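Local coordinates for PHD finger protein 14 (Danio rerio, PDB 7D86) that reads histone H3, binding the unmodified protein preferentially through its tandem zinc-finger module, and represses PDGFRA expression, at residues H8-S20 / W196-C208. Sequence-based numbering, arbitrary orientation.
Sequences HILICCVCLGDNS and WKRKNYLALQSYC. With ZN (zinc ion), chain E.
The side-chain amide of Asn200 reaches from the C-terminal helix to the zinc knuckle of the first PHD finger and binds a backbone carbonyl there: Asn200 ND2 donates to Leu16 O at 2.7 Å. The N-H...O angle of 171° shows a straight bond, and the acceptor lies only 6° out of the amide plane, so the N-H points at it almost within that plane. Leu16 O also meets the edge of the Trp196 ring, with CZ3 at 3.6 Å. The carbonyl sits one residue beyond Cys15, which with Cys12 supplies two of the zinc ligands; His37 and Cys40 complete the site. Val14 N donates to Cys12 SG at 3.4 Å, as expected of a knuckle. Leu16 turns its two methyls onto the helix: CD1 rests against the backbone carbonyl Lys197 O (3.4 Å), while CD2 meets Leu204 CD1. Ile11 CG1 lies anti to the carbonyl carbon (chi1 -57°), and its extended chain presses CD1 on Ala203 CB at 3.5 Å, a tight pair. Farther toward the C-terminus, Leu10 CD2 lies 3.5 Å from Tyr207 CD2. An alanine in place of Tyr207 would probably open a gap beside Leu10 CD2 and Ile11 CG1, leaving the Leu10 side chain less restrained. Helix 191-204 and the residues after it pack against the first finger, where Leu204 also touches Thr35 of strand 35-37 and Gln163 of helix 159-164 packs against both Leu16 and Tyr201.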
loop_
_atom_site.group_PDB
_atom_site.type_symbol
_atom_site.label_atom_id
_atom_site.label_comp_id
_atom_site.label_asym_id
_atom_site.label_seq_id
_atom_site.Cartn_x
_atom_site.Cartn_y
_atom_site.Cartn_z
ATOM N N HIS A 8 24.167 1.365 -2.860
ATOM C CA HIS A 8 23.044 1.979 -3.561
ATOM C C HIS A 8 21.716 1.553 -2.947
ATOM O O HIS A 8 21.435 0.361 -2.810
ATOM C CB HIS A 8 23.088 1.631 -5.047
ATOM C CG HIS A 8 24.011 2.504 -5.837
ATOM N ND1 HIS A 8 23.592 3.662 -6.454
ATOM C CD2 HIS A 8 25.336 2.400 -6.092
ATOM C CE1 HIS A 8 24.618 4.230 -7.062
ATOM N NE2 HIS A 8 25.689 3.484 -6.859
ATOM N N ILE A 9 20.896 2.540 -2.600
ATOM C CA ILE A 9 19.739 2.354 -1.732
ATOM C C ILE A 9 18.481 2.566 -2.568
ATOM O O ILE A 9 18.108 3.704 -2.876
ATOM C CB ILE A 9 19.781 3.303 -0.531
ATOM C CG1 ILE A 9 21.028 3.037 0.315
ATOM C CG2 ILE A 9 18.536 3.152 0.317
ATOM C CD1 ILE A 9 21.129 1.609 0.811
ATOM N N LEU A 10 17.822 1.470 -2.937
ATOM C CA LEU A 10 16.472 1.518 -3.479
ATOM C C LEU A 10 15.459 1.427 -2.336
ATOM O O LEU A 10 15.784 1.017 -1.220
ATOM C CB LEU A 10 16.242 0.387 -4.485
ATOM C CG LEU A 10 17.055 0.387 -5.793
ATOM C CD1 LEU A 10 16.733 -0.844 -6.629
ATOM C CD2 LEU A 10 16.800 1.647 -6.600
ATOM N N ILE A 11 14.222 1.823 -2.622
ATOM C CA ILE A 11 13.155 1.833 -1.627
ATOM C C ILE A 11 12.019 0.945 -2.106
ATOM O O ILE A 11 11.595 1.041 -3.261
ATOM C CB ILE A 11 12.642 3.258 -1.359
ATOM C CG1 ILE A 11 13.802 4.149 -0.917
ATOM C CG2 ILE A 11 11.504 3.239 -0.311
ATOM C CD1 ILE A 11 13.428 5.590 -0.711
ATOM N N CYS A 12 11.508 0.107 -1.204
ATOM C CA CYS A 12 10.315 -0.689 -1.466
ATOM C C CYS A 12 9.084 0.206 -1.404
ATOM O O CYS A 12 8.847 0.870 -0.391
ATOM C CB CYS A 12 10.193 -1.819 -0.448
ATOM S SG CYS A 12 8.658 -2.741 -0.653
ATOM N N CYS A 13 8.293 0.216 -2.473
ATOM C CA CYS A 13 7.116 1.074 -2.527
ATOM C C CYS A 13 5.943 0.521 -1.721
ATOM O O CYS A 13 4.892 1.164 -1.657
ATOM C CB CYS A 13 6.690 1.284 -3.977
ATOM S SG CYS A 13 5.901 -0.165 -4.675
ATOM N N VAL A 14 6.089 -0.636 -1.093
ATOM C CA VAL A 14 5.036 -1.202 -0.254
ATOM C C VAL A 14 5.244 -0.847 1.211
ATOM O O VAL A 14 4.363 -0.271 1.847
ATOM C CB VAL A 14 4.953 -2.731 -0.453
ATOM C CG1 VAL A 14 3.976 -3.355 0.570
ATOM C CG2 VAL A 14 4.526 -3.049 -1.890
ATOM N N CYS A 15 6.419 -1.163 1.759
ATOM C CA CYS A 15 6.710 -0.911 3.165
ATOM C C CYS A 15 7.561 0.330 3.402
ATOM O O CYS A 15 7.772 0.690 4.563
ATOM C CB CYS A 15 7.414 -2.127 3.778
ATOM S SG CYS A 15 9.076 -2.426 3.108
ATOM N N LEU A 16 8.059 0.980 2.346
ATOM C CA LEU A 16 8.949 2.146 2.396
ATOM C C LEU A 16 10.296 1.853 3.053
ATOM O O LEU A 16 11.070 2.784 3.303
ATOM C CB LEU A 16 8.289 3.349 3.091
ATOM C CG LEU A 16 6.991 3.845 2.437
ATOM C CD1 LEU A 16 6.459 5.081 3.148
ATOM C CD2 LEU A 16 7.158 4.109 0.926
ATOM N N GLY A 17 10.612 0.590 3.327
ATOM C CA GLY A 17 11.938 0.235 3.781
ATOM C C GLY A 17 12.946 0.264 2.648
ATOM O O GLY A 17 12.598 0.338 1.469
ATOM N N ASP A 18 14.231 0.192 3.014
ATOM C CA ASP A 18 15.297 0.280 2.024
ATOM C C ASP A 18 16.327 -0.840 2.129
ATOM O O ASP A 18 17.341 -0.796 1.421
ATOM C CB ASP A 18 16.003 1.640 2.121
ATOM C CG ASP A 18 16.555 1.928 3.516
ATOM O OD1 ASP A 18 17.329 1.108 4.055
ATOM O OD2 ASP A 18 16.231 2.999 4.068
ATOM N N ASN A 19 16.104 -1.835 2.980
ATOM C CA ASN A 19 17.089 -2.891 3.175
ATOM C C ASN A 19 16.945 -3.933 2.071
ATOM O O ASN A 19 15.893 -4.569 1.939
ATOM C CB ASN A 19 16.921 -3.532 4.551
ATOM C CG ASN A 19 18.196 -4.190 5.048
ATOM O OD1 ASN A 19 19.282 -3.943 4.523
ATOM N ND2 ASN A 19 18.070 -5.025 6.075
ATOM N N SER A 20 17.995 -4.104 1.274
ATOM C CA SER A 20 18.014 -5.083 0.188
ATOM C C SER A 20 19.084 -6.132 0.483
ATOM O O SER A 20 20.156 -6.158 -0.125
ATOM C CB SER A 20 18.256 -4.385 -1.157
ATOM O OG SER A 20 18.117 -5.294 -2.237
ATOM N N TRP A 196 10.969 9.377 8.603
ATOM C CA TRP A 196 11.734 8.628 7.608
ATOM C C TRP A 196 10.822 7.971 6.577
ATOM O O TRP A 196 11.237 7.774 5.427
ATOM C CB TRP A 196 12.662 7.601 8.270
ATOM C CG TRP A 196 11.996 6.442 8.965
ATOM C CD1 TRP A 196 11.784 6.302 10.304
ATOM C CD2 TRP A 196 11.491 5.247 8.351
ATOM N NE1 TRP A 196 11.173 5.095 10.562
ATOM C CE2 TRP A 196 10.980 4.432 9.379
ATOM C CE3 TRP A 196 11.421 4.791 7.031
ATOM C CZ2 TRP A 196 10.403 3.191 9.129
ATOM C CZ3 TRP A 196 10.853 3.562 6.784
ATOM C CH2 TRP A 196 10.344 2.774 7.829
ATOM N N LYS A 197 9.570 7.671 6.934
ATOM C CA LYS A 197 8.651 7.132 5.931
ATOM C C LYS A 197 8.253 8.195 4.913
ATOM O O LYS A 197 8.199 7.919 3.709
ATOM C CB LYS A 197 7.408 6.537 6.592
ATOM C CG LYS A 197 7.691 5.272 7.369
ATOM C CD LYS A 197 6.512 4.928 8.277
ATOM C CE LYS A 197 6.788 3.643 9.037
ATOM N NZ LYS A 197 5.761 3.393 10.088
ATOM N N ARG A 198 7.943 9.411 5.376
ATOM C CA ARG A 198 7.637 10.481 4.429
ATOM C C ARG A 198 8.825 10.749 3.513
ATOM O O ARG A 198 8.658 10.972 2.306
ATOM C CB ARG A 198 7.249 11.758 5.173
ATOM C CG ARG A 198 5.907 11.701 5.855
ATOM C CD ARG A 198 5.616 12.988 6.612
ATOM N NE ARG A 198 5.315 14.101 5.716
ATOM C CZ ARG A 198 5.214 15.368 6.105
ATOM N NH1 ARG A 198 5.400 15.688 7.376
ATOM N NH2 ARG A 198 4.935 16.316 5.222
ATOM N N LYS A 199 10.035 10.708 4.073
ATOM C CA LYS A 199 11.237 10.927 3.275
ATOM C C LYS A 199 11.402 9.837 2.220
ATOM O O LYS A 199 11.684 10.125 1.051
ATOM C CB LYS A 199 12.463 10.997 4.190
ATOM C CG LYS A 199 13.778 11.145 3.442
ATOM C CD LYS A 199 14.962 11.240 4.391
ATOM C CE LYS A 199 16.276 11.342 3.631
ATOM N NZ LYS A 199 16.378 12.593 2.828
ATOM N N ASN A 200 11.215 8.575 2.609
ATOM C CA ASN A 200 11.388 7.489 1.649
ATOM C C ASN A 200 10.280 7.475 0.606
ATOM O O ASN A 200 10.532 7.139 -0.556
ATOM C CB ASN A 200 11.457 6.142 2.372
ATOM C CG ASN A 200 12.809 5.892 2.996
ATOM O OD1 ASN A 200 13.680 6.760 2.971
ATOM N ND2 ASN A 200 12.996 4.710 3.563
ATOM N N TYR A 201 9.056 7.841 0.990
ATOM C CA TYR A 201 7.997 7.978 -0.003
ATOM C C TYR A 201 8.375 9.009 -1.061
ATOM O O TYR A 201 8.220 8.768 -2.263
ATOM C CB TYR A 201 6.680 8.358 0.673
ATOM C CG TYR A 201 5.514 8.375 -0.290
ATOM C CD1 TYR A 201 4.763 7.232 -0.515
ATOM C CD2 TYR A 201 5.171 9.533 -0.979
ATOM C CE1 TYR A 201 3.695 7.238 -1.395
ATOM C CE2 TYR A 201 4.112 9.550 -1.865
ATOM C CZ TYR A 201 3.375 8.401 -2.069
ATOM O OH TYR A 201 2.319 8.422 -2.945
ATOM N N LEU A 202 8.877 10.169 -0.632
ATOM C CA LEU A 202 9.267 11.201 -1.588
ATOM C C LEU A 202 10.380 10.717 -2.510
ATOM O O LEU A 202 10.389 11.037 -3.704
ATOM C CB LEU A 202 9.703 12.463 -0.849
ATOM C CG LEU A 202 8.542 13.198 -0.177
ATOM C CD1 LEU A 202 9.055 14.247 0.799
ATOM C CD2 LEU A 202 7.642 13.831 -1.235
ATOM N N ALA A 203 11.319 9.935 -1.979
ATOM C CA ALA A 203 12.428 9.464 -2.796
ATOM C C ALA A 203 11.994 8.445 -3.847
ATOM O O ALA A 203 12.739 8.219 -4.809
ATOM C CB ALA A 203 13.518 8.877 -1.901
ATOM N N LEU A 204 10.800 7.853 -3.704
ATOM C CA LEU A 204 10.343 6.847 -4.663
ATOM C C LEU A 204 10.190 7.423 -6.063
ATOM O O LEU A 204 10.523 6.759 -7.050
ATOM C CB LEU A 204 9.012 6.242 -4.220
ATOM C CG LEU A 204 9.025 5.094 -3.218
ATOM C CD1 LEU A 204 7.597 4.677 -2.921
ATOM C CD2 LEU A 204 9.839 3.925 -3.756
ATOM N N GLN A 205 9.659 8.644 -6.173
ATOM C CA GLN A 205 9.476 9.257 -7.486
ATOM C C GLN A 205 10.791 9.401 -8.244
ATOM O O GLN A 205 10.782 9.423 -9.482
ATOM C CB GLN A 205 8.801 10.625 -7.342
ATOM C CG GLN A 205 7.318 10.560 -6.978
ATOM C CD GLN A 205 7.079 10.302 -5.501
ATOM O OE1 GLN A 205 7.821 10.784 -4.651
ATOM N NE2 GLN A 205 6.036 9.538 -5.190
ATOM N N SER A 206 11.918 9.474 -7.532
ATOM C CA SER A 206 13.210 9.637 -8.188
ATOM C C SER A 206 13.615 8.397 -8.976
ATOM O O SER A 206 14.387 8.502 -9.935
ATOM C CB SER A 206 14.282 9.973 -7.152
ATOM O OG SER A 206 13.932 11.125 -6.405
ATOM N N TYR A 207 13.119 7.224 -8.595
ATOM C CA TYR A 207 13.494 5.973 -9.241
ATOM C C TYR A 207 12.592 5.607 -10.411
ATOM O O TYR A 207 12.849 4.601 -11.082
ATOM C CB TYR A 207 13.488 4.827 -8.225
ATOM C CG TYR A 207 14.411 5.041 -7.051
ATOM C CD1 TYR A 207 13.907 5.337 -5.792
ATOM C CD2 TYR A 207 15.787 4.951 -7.202
ATOM C CE1 TYR A 207 14.747 5.533 -4.716
ATOM C CE2 TYR A 207 16.636 5.148 -6.129
ATOM C CZ TYR A 207 16.111 5.440 -4.888
ATOM O OH TYR A 207 16.948 5.636 -3.814
ATOM N N CYS A 208 11.546 6.381 -10.670
ATOM C CA CYS A 208 10.625 6.030 -11.737
ATOM C C CYS A 208 11.184 6.455 -13.092
ATOM O O CYS A 208 12.116 7.257 -13.192
ATOM C CB CYS A 208 9.260 6.671 -11.499
ATOM S SG CYS A 208 8.380 5.997 -10.073
HETATM ZN ZN ZN E . 8.904 -3.900 1.359
#